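Local coordinates for mandelate racemase/muconate lactonizing protein (Alicyclobacillus acidocaldarius LAA1, PDB 3QLD) that is of unsettled function but belongs to the enolase superfamily, joining an alpha+beta N-terminal capping domain to a TIM-barrel-like domain, at residues Thr5-Arg10 against Leu33-Asp38; His71-Phe76 against Trp373-Arg378. One frame throughout, in Å; residues are numbered along the deposited sequence.

Contact 1: residues Thr5-Arg10 against Leu33-Asp38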
loop_
_atom_site.group_PDB
_atom_site.type_symbol
_atom_site.label_atom_id
_atom_site.label_comp_id
_atom_site.label_asym_id
_atom_site.label_seq_id
_atom_site.Cartn_x
_atom_site.Cartn_y
_atom_site.Cartn_z
ATOM N N THR A 5 -24.238 12.923 -11.002
ATOM C CA THR A 5 -24.396 11.646 -10.326
ATOM C C THR A 5 -23.163 10.720 -10.573
ATOM O O THR A 5 -22.567 10.735 -11.643
ATOM C CB THR A 5 -25.721 10.934 -10.762
ATOM O OG1 THR A 5 -26.804 11.860 -10.694
ATOM C CG2 THR A 5 -26.043 9.731 -9.852
ATOM N N CYS A 6 -22.826 9.926 -9.553
ATOM C CA CYS A 6 -21.828 8.839 -9.682
ATOM C C CYS A 6 -22.578 7.590 -9.270
ATOM O O CYS A 6 -23.298 7.590 -8.212
ATOM C CB CYS A 6 -20.632 9.094 -8.774
ATOM S SG CYS A 6 -19.532 7.692 -8.695
ATOM N N VAL A 7 -22.493 6.551 -10.092
ATOM C CA VAL A 7 -23.044 5.251 -9.734
ATOM C C VAL A 7 -21.894 4.202 -9.751
ATOM O O VAL A 7 -21.205 4.057 -10.745
ATOM C CB VAL A 7 -24.125 4.783 -10.762
ATOM C CG1 VAL A 7 -24.679 3.441 -10.362
ATOM C CG2 VAL A 7 -25.249 5.869 -10.926
ATOM N N LEU A 8 -21.749 3.473 -8.665
ATOM C CA LEU A 8 -20.777 2.385 -8.581
ATOM C C LEU A 8 -21.505 1.117 -8.721
ATOM O O LEU A 8 -22.508 0.848 -8.040
ATOM C CB LEU A 8 -20.041 2.411 -7.232
ATOM C CG LEU A 8 -19.423 3.748 -6.848
ATOM C CD1 LEU A 8 -18.855 3.714 -5.402
ATOM C CD2 LEU A 8 -18.301 3.895 -7.822
ATOM N N HIS A 9 -20.958 0.263 -9.566
ATOM C CA HIS A 9 -21.553 -0.997 -9.800
ATOM C C HIS A 9 -20.561 -2.070 -9.390
ATOM O O HIS A 9 -19.490 -2.155 -9.963
ATOM C CB HIS A 9 -21.735 -1.185 -11.315
ATOM C CG HIS A 9 -22.555 -0.114 -11.959
ATOM N ND1 HIS A 9 -23.938 -0.183 -12.004
ATOM C CD2 HIS A 9 -22.206 1.049 -12.567
ATOM C CE1 HIS A 9 -24.406 0.891 -12.634
ATOM N NE2 HIS A 9 -23.377 1.667 -12.965
ATOM N N ARG A 10 -20.964 -2.943 -8.485
ATOM C CA ARG A 10 -20.198 -4.150 -8.155
ATOM C C ARG A 10 -20.690 -5.354 -8.938
ATOM O O ARG A 10 -21.868 -5.747 -8.841
ATOM C CB ARG A 10 -20.235 -4.441 -6.636
ATOM C CG ARG A 10 -19.046 -5.308 -6.258
ATOM C CD ARG A 10 -19.141 -5.605 -4.772
ATOM N NE ARG A 10 -18.162 -6.609 -4.452
ATOM C CZ ARG A 10 -17.518 -6.632 -3.298
ATOM N NH1 ARG A 10 -16.591 -7.565 -3.085
ATOM N NH2 ARG A 10 -17.795 -5.692 -2.412
ATOM N N LEU A 33 -17.415 -1.240 -11.605
ATOM C CA LEU A 33 -17.457 -0.134 -12.607
ATOM C C LEU A 33 -17.913 1.169 -12.052
ATOM O O LEU A 33 -18.844 1.221 -11.216
ATOM C CB LEU A 33 -18.320 -0.537 -13.806
ATOM C CG LEU A 33 -17.970 -1.862 -14.504
ATOM C CD1 LEU A 33 -18.960 -2.084 -15.694
ATOM C CD2 LEU A 33 -16.572 -1.768 -15.067
ATOM N N VAL A 34 -17.267 2.246 -12.499
ATOM C CA VAL A 34 -17.599 3.585 -12.077
ATOM C C VAL A 34 -18.343 4.228 -13.232
ATOM O O VAL A 34 -17.895 4.156 -14.387
ATOM C CB VAL A 34 -16.350 4.368 -11.769
ATOM C CG1 VAL A 34 -16.674 5.781 -11.413
ATOM C CG2 VAL A 34 -15.586 3.687 -10.562
ATOM N N GLN A 35 -19.503 4.787 -12.907
ATOM C CA GLN A 35 -20.316 5.497 -13.937
ATOM C C GLN A 35 -20.563 6.892 -13.476
ATOM O O GLN A 35 -21.085 7.110 -12.363
ATOM C CB GLN A 35 -21.615 4.721 -14.219
ATOM C CG GLN A 35 -22.702 5.568 -15.019
ATOM C CD GLN A 35 -24.024 4.786 -15.132
ATOM O OE1 GLN A 35 -24.342 4.013 -14.240
ATOM N NE2 GLN A 35 -24.781 4.955 -16.276
ATOM N N LEU A 36 -20.191 7.871 -14.312
ATOM C CA LEU A 36 -20.447 9.296 -14.006
ATOM C C LEU A 36 -21.462 9.842 -15.042
ATOM O O LEU A 36 -21.432 9.440 -16.192
ATOM C CB LEU A 36 -19.170 10.140 -14.079
ATOM C CG LEU A 36 -18.049 9.671 -13.137
ATOM C CD1 LEU A 36 -16.729 10.386 -13.580
ATOM C CD2 LEU A 36 -18.438 10.056 -11.677
ATOM N N VAL A 37 -22.351 10.690 -14.580
ATOM C CA VAL A 37 -23.401 11.280 -15.455
ATOM C C VAL A 37 -23.533 12.742 -15.184
ATOM O O VAL A 37 -23.666 13.198 -14.015
ATOM C CB VAL A 37 -24.744 10.700 -15.154
ATOM C CG1 VAL A 37 -25.726 11.107 -16.272
ATOM C CG2 VAL A 37 -24.663 9.165 -15.046
ATOM N N ASP A 38 -23.578 13.497 -16.271
ATOM C CA ASP A 38 -23.712 14.918 -16.107
ATOM C C ASP A 38 -25.173 15.348 -16.379
ATOM O O ASP A 38 -26.044 14.507 -16.681
ATOM C CB ASP A 38 -22.648 15.650 -16.937
ATOM C CG ASP A 38 -22.982 15.721 -18.407
ATOM O OD1 ASP A 38 -22.072 16.080 -19.198
ATOM O OD2 ASP A 38 -24.141 15.418 -18.767
#
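His9 turns its CG anti to its own carbonyl carbon (chi1 -57°), while Gln35 sets CG anti to its backbone N (chi1 166°) and runs on extended, so that ring and amide meet diagonally across two antiparallel strands. His9 NE2 donates to Gln35 OE1 at 2.8 Å; the oxygen lies in the plane of the imidazole, but the donor stands above the amide plane, and the two planes are 39° apart. The bond implies that NE2 carries a proton. Gln35 OE1 also lies alongside Val7, 3.6 Å from Val7 CB. Beneath this face the backbones are joined by six hydrogen bonds in three hydrogen-bonded pairs, Thr5 with Val37, Val7 with Gln35 and His9 with Leu33; the shortest, Val7 N to Gln35 O, is 2.7 Å. On the other face, Leu36 CD2 leans over Cys6 CB at 3.8 Å, and Leu8 CD2 reaches Val34 CG2 at 3.9 Å, the pairs here being non-hydrogen-bonded. This antiparallel strand pair belongs to the antiparallel sheet of the N-terminal capping domain. Gln35 NE2 bonds Glu43 and the His9 ring meets Trp45 at a small interplanar angle, both partners from strand 43-48, whereas strand 369-376 flanks 5-10. The apolar face is covered by two helices, 61-80 against Leu8 and 105-123 against Val34 and Leu36.

Contact 2: residues His71-Phe76 against Trp373-Arg378; sequences HLVPRF and WSVDLR
Val73 carries this contact, projecting from helix 61-80 toward residues 373-378, the end of strand 369-376 and the turn after it. Its CB lies 4.1 Å from Trp373 CH2, at the far rim of the indole. Beyond it CG1, held anti to the backbone N (chi1 176°), does most of the touching. It meets the benzo edge of Trp373, with CH2 3.8 Å away and CG1 near the ring plane, so the methyl abuts an edge instead of lying on a face. Val375 CG1 comes tip to tip with the same Val73 CG1 at 3.7 Å; that methyl of Val375 occupies the crowded position between its backbone N and carbonyl carbon (chi1 75°), directed at the helix. Leu377 CD2 completes the trio around Val73 CG1 at 4.1 Å. One turn on, Phe76 brings CE1 obliquely to Leu377 CD1 at 4.4 Å, a looser touch. Leu377 follows the strand in an Asx turn, where Asp376 OD1 accepts from Arg378 N at 2.9 Å through its anti lone pair. On another side of the helix, Arg75 and His71 bond Glu53 of the second subunit, and Arg75 also pairs with Asp100. Between helix and C-terminal strand, therefore, the chemistry is wholly apolar: buried methyl and ring carbons join the two by shape and by exclusion of water, without directional bonds.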
loop_
_atom_site.group_PDB
_atom_site.type_symbol
_atom_site.label_atom_id
_atom_site.label_comp_id
_atom_site.label_asym_id
_atom_site.label_seq_id
_atom_site.Cartn_x
_atom_site.Cartn_y
_atom_site.Cartn_z
ATOM N N HIS A 71 -14.718 7.437 0.906
ATOM C CA HIS A 71 -13.585 8.330 0.902
ATOM C C HIS A 71 -13.294 9.110 -0.370
ATOM O O HIS A 71 -13.182 10.370 -0.336
ATOM C CB HIS A 71 -12.310 7.568 1.309
ATOM C CG HIS A 71 -12.451 6.912 2.634
ATOM N ND1 HIS A 71 -12.155 7.576 3.811
ATOM C CD2 HIS A 71 -13.049 5.740 2.993
ATOM C CE1 HIS A 71 -12.461 6.788 4.842
ATOM N NE2 HIS A 71 -13.030 5.684 4.377
ATOM N N LEU A 72 -13.172 8.380 -1.477
ATOM C CA LEU A 72 -12.794 9.004 -2.739
ATOM C C LEU A 72 -13.962 9.741 -3.409
ATOM O O LEU A 72 -13.796 10.896 -3.760
ATOM C CB LEU A 72 -12.152 7.983 -3.705
ATOM C CG LEU A 72 -10.961 7.211 -3.164
ATOM C CD1 LEU A 72 -10.291 6.520 -4.387
ATOM C CD2 LEU A 72 -9.997 8.165 -2.501
ATOM N N VAL A 73 -15.135 9.109 -3.501
ATOM C CA VAL A 73 -16.294 9.802 -4.135
ATOM C C VAL A 73 -16.672 11.069 -3.380
ATOM O O VAL A 73 -16.874 12.138 -4.030
ATOM C CB VAL A 73 -17.454 8.824 -4.484
ATOM C CG1 VAL A 73 -18.701 9.586 -5.044
ATOM C CG2 VAL A 73 -16.938 7.851 -5.497
ATOM N N PRO A 74 -16.679 11.042 -2.025
ATOM C CA PRO A 74 -16.940 12.307 -1.324
ATOM C C PRO A 74 -15.919 13.380 -1.617
ATOM O O PRO A 74 -16.269 14.568 -1.786
ATOM C CB PRO A 74 -16.914 11.894 0.145
ATOM C CG PRO A 74 -17.511 10.509 0.078
ATOM C CD PRO A 74 -16.693 9.913 -1.069
ATOM N N ARG A 75 -14.669 12.989 -1.747
ATOM C CA ARG A 75 -13.605 13.947 -2.011
ATOM C C ARG A 75 -13.758 14.528 -3.384
ATOM O O ARG A 75 -13.424 15.723 -3.588
ATOM C CB ARG A 75 -12.220 13.318 -1.879
ATOM C CG ARG A 75 -11.703 13.287 -0.407
ATOM C CD ARG A 75 -10.401 12.485 -0.470
ATOM N NE ARG A 75 -9.736 12.495 0.814
ATOM C CZ ARG A 75 -10.079 11.753 1.867
ATOM N NH1 ARG A 75 -11.134 10.941 1.806
ATOM N NH2 ARG A 75 -9.360 11.869 3.009
ATOM N N PHE A 76 -14.186 13.684 -4.332
ATOM C CA PHE A 76 -14.377 14.079 -5.732
ATOM C C PHE A 76 -15.577 15.046 -5.858
ATOM O O PHE A 76 -15.473 16.033 -6.562
ATOM C CB PHE A 76 -14.512 12.818 -6.595
ATOM C CG PHE A 76 -14.877 13.067 -8.024
ATOM C CD1 PHE A 76 -16.020 12.435 -8.580
ATOM C CD2 PHE A 76 -14.097 13.890 -8.839
ATOM C CE1 PHE A 76 -16.369 12.617 -9.869
ATOM C CE2 PHE A 76 -14.473 14.131 -10.158
ATOM C CZ PHE A 76 -15.594 13.472 -10.696
ATOM N N TRP A 373 -24.475 1.443 -5.867
ATOM C CA TRP A 373 -24.541 2.616 -5.012
ATOM C C TRP A 373 -24.521 3.886 -5.867
ATOM O O TRP A 373 -23.643 4.042 -6.682
ATOM C CB TRP A 373 -23.356 2.609 -4.059
ATOM C CG TRP A 373 -23.248 3.791 -3.144
ATOM C CD1 TRP A 373 -23.907 3.973 -1.961
ATOM C CD2 TRP A 373 -22.389 4.922 -3.316
ATOM N NE1 TRP A 373 -23.515 5.173 -1.399
ATOM C CE2 TRP A 373 -22.561 5.752 -2.200
ATOM C CE3 TRP A 373 -21.471 5.311 -4.321
ATOM C CZ2 TRP A 373 -21.876 6.954 -2.053
ATOM C CZ3 TRP A 373 -20.785 6.487 -4.173
ATOM C CH2 TRP A 373 -20.993 7.308 -3.034
ATOM N N SER A 374 -25.474 4.792 -5.648
ATOM C CA SER A 374 -25.585 6.026 -6.426
ATOM C C SER A 374 -25.544 7.193 -5.523
ATOM O O SER A 374 -26.086 7.148 -4.384
ATOM C CB SER A 374 -26.899 6.096 -7.165
ATOM O OG SER A 374 -27.067 4.910 -7.913
ATOM N N VAL A 375 -24.918 8.251 -5.992
ATOM C CA VAL A 375 -24.883 9.439 -5.176
ATOM C C VAL A 375 -25.080 10.710 -5.986
ATOM O O VAL A 375 -24.495 10.879 -7.079
ATOM C CB VAL A 375 -23.580 9.490 -4.348
ATOM C CG1 VAL A 375 -22.358 9.868 -5.193
ATOM C CG2 VAL A 375 -23.739 10.380 -3.106
ATOM N N ASP A 376 -25.931 11.586 -5.446
ATOM C CA ASP A 376 -26.090 12.937 -5.949
ATOM C C ASP A 376 -24.773 13.635 -5.644
ATOM O O ASP A 376 -24.379 13.762 -4.479
ATOM C CB ASP A 376 -27.261 13.628 -5.240
ATOM C CG ASP A 376 -27.617 14.952 -5.849
ATOM O OD1 ASP A 376 -26.704 15.778 -6.165
ATOM O OD2 ASP A 376 -28.838 15.171 -6.034
ATOM N N LEU A 377 -24.088 14.086 -6.689
ATOM C CA LEU A 377 -22.768 14.659 -6.485
ATOM C C LEU A 377 -22.832 16.039 -5.874
ATOM O O LEU A 377 -21.886 16.430 -5.219
ATOM C CB LEU A 377 -21.933 14.632 -7.756
ATOM C CG LEU A 377 -21.341 13.276 -8.148
ATOM C CD1 LEU A 377 -20.714 13.416 -9.550
ATOM C CD2 LEU A 377 -20.279 12.790 -7.106
ATOM N N ARG A 378 -23.953 16.759 -6.073
ATOM C CA ARG A 378 -24.109 18.140 -5.516
ATOM C C ARG A 378 -24.455 18.205 -4.017
ATOM O O ARG A 378 -23.970 19.093 -3.293
ATOM C CB ARG A 378 -25.069 19.025 -6.350
ATOM C CG ARG A 378 -25.096 18.723 -7.889
ATOM C CD ARG A 378 -23.854 19.195 -8.740
ATOM N NE ARG A 378 -23.608 20.645 -8.639
ATOM C CZ ARG A 378 -22.728 21.196 -7.793
ATOM N NH1 ARG A 378 -22.582 22.518 -7.736
ATOM N NH2 ARG A 378 -21.993 20.424 -6.993
#

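How the contacts relate
Contacts 1 and 2 share one antiparallel sheet: strand 3-15 lies between 25-38 and the C-terminal strand 369-376, and backbone bonds such as Leu8 N to Trp373 O carry the pairing from one to the other. Contact 1 acts within the sheet, through a regular ladder of polar backbone bonds; it has a buried apolar face and a partly exposed one carrying a histidine-glutamine bond. Contact 2 lies wholly in the buried layer, where helix 61-80 packs on the sheet through hydrocarbon alone. It ties the chain's C-terminal region to its N-terminal domain across 296 intervening residues, whereas contact 1 joins strands close in sequence.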